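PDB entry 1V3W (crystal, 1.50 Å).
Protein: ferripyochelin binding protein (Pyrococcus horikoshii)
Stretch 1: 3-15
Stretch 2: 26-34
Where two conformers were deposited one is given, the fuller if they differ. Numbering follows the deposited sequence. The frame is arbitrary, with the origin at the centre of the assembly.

Stretch 1 3-15: IYEINGKKPRIHP
Stretch 2, residues 26-34: IGDVVLEEK

Stretches 1 and 2 run parallel and bury 744 Å² between them, both sides summed. Stretch 1 has strands at 3-6 and 12-13; the link between them contains a type II' turn from I6 to K9, then K10 and P11. In that turn K9 N donates to I6 O at 3.2 Å, and I6 N donates to K9 O at 3.1 Å. N7 takes phi/psi 54/-122 and G8 takes -83/1. Stretch 2 turns a corner at G27 and D28, and the strands before and after it belong to different sheets or faces. I26 bridges Y4 before the corner; V30 and L31 bridge R12 and I13 after it.

I26 is extended (-126/132), its CA 4.6 Å from Y4 CA. Their side chains share a face of the sheet. I26 is m,t and Y4 has chi1 m with chi2 -102°. I26 CG1 lies 3.9 Å from Y4 CD2, oblique to the ring. I26 CG2 reaches I6 CB at 4.3 Å; I6 is t,t. All three residues are buried, which suits their largely apolar side chains. I26 CA also makes a CA-H...O contact with Y4 O at 3.5 Å.

G27 N donates to Y4 O at 2.9 Å. G27 is buried and has phi/psi 67/-130, a positive phi that favours glycine. A CB on G27 would lie 3.0 Å from I6 CG2, a clash. G27 CA instead packs 3.8 Å from I6 CG2 and makes a CA-H...O contact with K9 O at 3.5 Å. G27 O lies 3.2 Å from P11 N, but proline has no hydrogen to share. G27 O accepts a weak hydrogen bond from V29 N at 2.9 Å.

D28 (-76/78, chi1 t) places OD1 3.1 Å from K9 NZ in a hydrogen-bonded salt bridge. K9 reaches it from an exposed position with chi1 -19°, chi2 -117°, chi3 -144° and chi4 t. D28 OD2 is hydrogen-bonded elsewhere in the structure.

V29 is extended (-131/134, chi1 t). V29 O accepts from R12 N at 2.8 Å and lies 3.3 Å from P11 CA. V29 CB packs 4.4 Å from P11 CB, and both residues are buried.

V30 (-119/124, chi1 t) pairs with R12, CA to CA 4.8 Å, with side chains on the same face. V30 CG2 is 4.4 Å from R12 CB. R12 is t,t,t, and its end leads away from stretch 2.

L31 (-120/113; m,t) pairs with I13, CA to CA 4.8 Å. L31 N donates to R12 O at 2.9 Å, and L31 O accepts from H14 N at 2.9 Å. L31 CD1 meets I13 CG1 at 4.0 Å on the other face from V30 and R12. I13 is m,t.

E32 (-78/-176; chi1 -104°, chi2 m) starts away, but its end comes nearer. E32 OE1 accepts from E33 N at 2.8 Å and lies 3.8 Å from H14 CD2.

E33 (-54/136; t,t) lays CB over the H14 ring face, 3.5 Å from its centroid, in a CH-pi contact. H14 has chi1 t and chi2 -80°. K34 (60/24) closes the stretch.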

# COMPACT_ATOMS: atom_id res chain seq x y z
N ILE A 3 12.15 13.86 -6.34
CA ILE A 3 12.80 14.30 -5.11
C ILE A 3 12.45 15.76 -4.81
O ILE A 3 12.45 16.60 -5.71
CB ILE A 3 14.33 14.12 -5.22
CG1 ILE A 3 14.63 12.65 -5.54
CG2 ILE A 3 15.00 14.53 -3.92
CD1 ILE A 3 14.20 11.58 -4.69
N TYR A 4 12.16 16.04 -3.55
CA TYR A 4 11.78 17.40 -3.14
C TYR A 4 12.40 17.90 -1.84
O TYR A 4 12.78 17.13 -0.97
CB TYR A 4 10.27 17.48 -2.92
CG TYR A 4 9.40 16.95 -4.03
CD1 TYR A 4 8.76 17.82 -4.92
CD2 TYR A 4 9.19 15.58 -4.18
CE1 TYR A 4 7.94 17.34 -5.93
CE2 TYR A 4 8.38 15.09 -5.20
CZ TYR A 4 7.76 15.96 -6.06
OH TYR A 4 6.95 15.47 -7.06
N GLU A 5 12.50 19.22 -1.73
CA GLU A 5 12.99 19.86 -0.53
C GLU A 5 11.73 20.45 0.07
O GLU A 5 10.74 20.65 -0.64
CB GLU A 5 13.94 21.02 -0.84
CG GLU A 5 15.32 20.67 -1.35
CD GLU A 5 16.06 21.92 -1.79
OE1 GLU A 5 17.25 21.82 -2.15
OE2 GLU A 5 15.45 23.01 -1.77
N ILE A 6 11.75 20.73 1.37
CA ILE A 6 10.60 21.36 1.99
C ILE A 6 11.18 22.28 3.02
O ILE A 6 11.85 21.88 3.98
CB ILE A 6 9.57 20.39 2.60
CG1 ILE A 6 8.36 21.21 3.06
CG2 ILE A 6 10.18 19.61 3.74
CD1 ILE A 6 7.15 20.39 3.41
N ASN A 7 10.95 23.54 2.71
CA ASN A 7 11.43 24.66 3.45
C ASN A 7 12.95 24.49 3.57
O ASN A 7 13.52 24.41 2.50
CB ASN A 7 10.46 24.84 4.61
CG ASN A 7 9.11 25.20 4.01
OD1 ASN A 7 8.12 25.53 4.62
ND2 ASN A 7 9.13 25.15 2.67
N GLY A 8 13.69 24.42 4.69
CA GLY A 8 15.13 24.33 4.50
C GLY A 8 15.81 22.99 4.20
O GLY A 8 17.03 22.94 4.04
N LYS A 9 15.04 21.90 4.10
CA LYS A 9 15.67 20.61 3.89
C LYS A 9 15.63 19.92 2.55
O LYS A 9 14.57 19.70 1.96
CB LYS A 9 15.16 19.59 4.91
CG LYS A 9 14.52 20.18 6.12
CD LYS A 9 15.31 19.81 7.34
CE LYS A 9 14.39 19.57 8.51
NZ LYS A 9 15.15 19.25 9.75
N LYS A 10 16.82 19.53 2.14
CA LYS A 10 17.05 18.84 0.89
C LYS A 10 17.52 17.45 1.28
O LYS A 10 18.30 17.28 2.21
CB LYS A 10 18.13 19.56 0.11
CG LYS A 10 18.29 19.08 -1.31
CD LYS A 10 19.42 19.83 -1.99
CE LYS A 10 19.44 19.57 -3.49
NZ LYS A 10 20.01 18.25 -3.87
N PRO A 11 17.02 16.42 0.59
CA PRO A 11 17.46 15.06 0.91
C PRO A 11 18.97 14.89 0.70
O PRO A 11 19.54 15.50 -0.21
CB PRO A 11 16.65 14.21 -0.06
CG PRO A 11 15.36 14.97 -0.17
CD PRO A 11 15.84 16.41 -0.29
N ARG A 12 19.62 14.11 1.55
CA ARG A 12 21.05 13.84 1.38
C ARG A 12 21.11 12.42 0.85
O ARG A 12 20.90 11.46 1.58
CB ARG A 12 21.84 13.92 2.69
CG ARG A 12 23.35 13.84 2.44
CD ARG A 12 24.16 13.70 3.72
NE ARG A 12 25.60 13.78 3.49
CZ ARG A 12 26.51 13.26 4.31
NH1 ARG A 12 26.11 12.62 5.40
NH2 ARG A 12 27.81 13.38 4.06
N ILE A 13 21.40 12.31 -0.44
CA ILE A 13 21.44 11.01 -1.10
C ILE A 13 22.81 10.64 -1.64
O ILE A 13 23.40 11.37 -2.45
CB ILE A 13 20.42 11.01 -2.26
CG1 ILE A 13 19.03 11.33 -1.71
CG2 ILE A 13 20.42 9.66 -2.95
CD1 ILE A 13 17.97 11.54 -2.77
N HIS A 14 23.32 9.50 -1.19
CA HIS A 14 24.63 9.03 -1.63
C HIS A 14 24.58 8.75 -3.13
O HIS A 14 23.59 8.23 -3.64
CB HIS A 14 25.01 7.76 -0.86
CG HIS A 14 26.45 7.36 -1.04
ND1 HIS A 14 26.90 6.69 -2.15
CD2 HIS A 14 27.53 7.55 -0.24
CE1 HIS A 14 28.20 6.48 -2.03
NE2 HIS A 14 28.61 7.00 -0.88
N PRO A 15 25.65 9.12 -3.86
CA PRO A 15 25.70 8.91 -5.31
C PRO A 15 25.39 7.49 -5.78
O PRO A 15 24.87 7.29 -6.87
CB PRO A 15 27.13 9.33 -5.65
CG PRO A 15 27.43 10.39 -4.64
CD PRO A 15 26.87 9.79 -3.37
N ILE A 26 10.95 13.33 0.12
CA ILE A 26 10.73 14.73 0.50
C ILE A 26 11.44 15.17 1.78
O ILE A 26 11.37 14.51 2.80
CB ILE A 26 9.22 15.00 0.72
CG1 ILE A 26 8.43 14.62 -0.52
CG2 ILE A 26 9.00 16.46 1.07
CD1 ILE A 26 6.95 14.41 -0.25
N GLY A 27 12.10 16.32 1.69
CA GLY A 27 12.74 16.90 2.86
C GLY A 27 13.93 16.27 3.55
O GLY A 27 14.93 15.90 2.92
N ASP A 28 13.80 16.15 4.87
CA ASP A 28 14.85 15.62 5.72
C ASP A 28 14.96 14.11 5.64
O ASP A 28 14.50 13.39 6.53
CB ASP A 28 14.59 16.06 7.17
CG ASP A 28 15.81 15.88 8.07
OD1 ASP A 28 15.70 16.22 9.26
OD2 ASP A 28 16.86 15.42 7.58
N VAL A 29 15.59 13.64 4.57
CA VAL A 29 15.79 12.22 4.34
C VAL A 29 17.25 11.98 4.00
O VAL A 29 17.84 12.71 3.20
CB VAL A 29 14.92 11.72 3.17
CG1 VAL A 29 15.18 10.24 2.91
CG2 VAL A 29 13.45 11.95 3.48
N VAL A 30 17.83 10.96 4.62
CA VAL A 30 19.22 10.61 4.36
C VAL A 30 19.25 9.18 3.83
O VAL A 30 18.73 8.27 4.46
CB VAL A 30 20.08 10.67 5.64
CG1 VAL A 30 21.51 10.27 5.32
CG2 VAL A 30 20.04 12.07 6.24
N LEU A 31 19.84 8.99 2.65
CA LEU A 31 19.96 7.67 2.05
C LEU A 31 21.45 7.40 1.88
O LEU A 31 22.10 8.03 1.05
CB LEU A 31 19.24 7.64 0.69
CG LEU A 31 17.74 7.98 0.68
CD1 LEU A 31 17.20 7.94 -0.75
CD2 LEU A 31 16.99 6.99 1.56
N GLU A 32 21.98 6.42 2.62
CA GLU A 32 23.41 6.12 2.50
C GLU A 32 23.77 5.31 1.28
O GLU A 32 22.95 5.02 0.40
CB GLU A 32 23.92 5.36 3.74
CG GLU A 32 24.76 6.20 4.72
CD GLU A 32 26.25 6.34 4.36
OE1 GLU A 32 26.62 6.16 3.19
OE2 GLU A 32 27.05 6.64 5.28
N GLU A 33 25.05 4.98 1.24
CA GLU A 33 25.59 4.16 0.17
C GLU A 33 24.90 2.82 -0.07
O GLU A 33 24.55 2.11 0.87
CB GLU A 33 27.09 3.95 0.46
CG GLU A 33 27.83 2.96 -0.42
CD GLU A 33 29.31 2.97 -0.12
OE1 GLU A 33 29.70 3.39 1.00
OE2 GLU A 33 30.10 2.56 -0.99
N LYS A 34 24.69 2.52 -1.35
CA LYS A 34 24.07 1.28 -1.80
C LYS A 34 22.65 1.02 -1.31
O LYS A 34 22.21 -0.12 -1.22
CB LYS A 34 24.98 0.09 -1.45
CG LYS A 34 26.30 0.13 -2.22
CD LYS A 34 27.24 -0.98 -1.79
CE LYS A 34 28.52 -0.96 -2.63
NZ LYS A 34 29.25 0.32 -2.50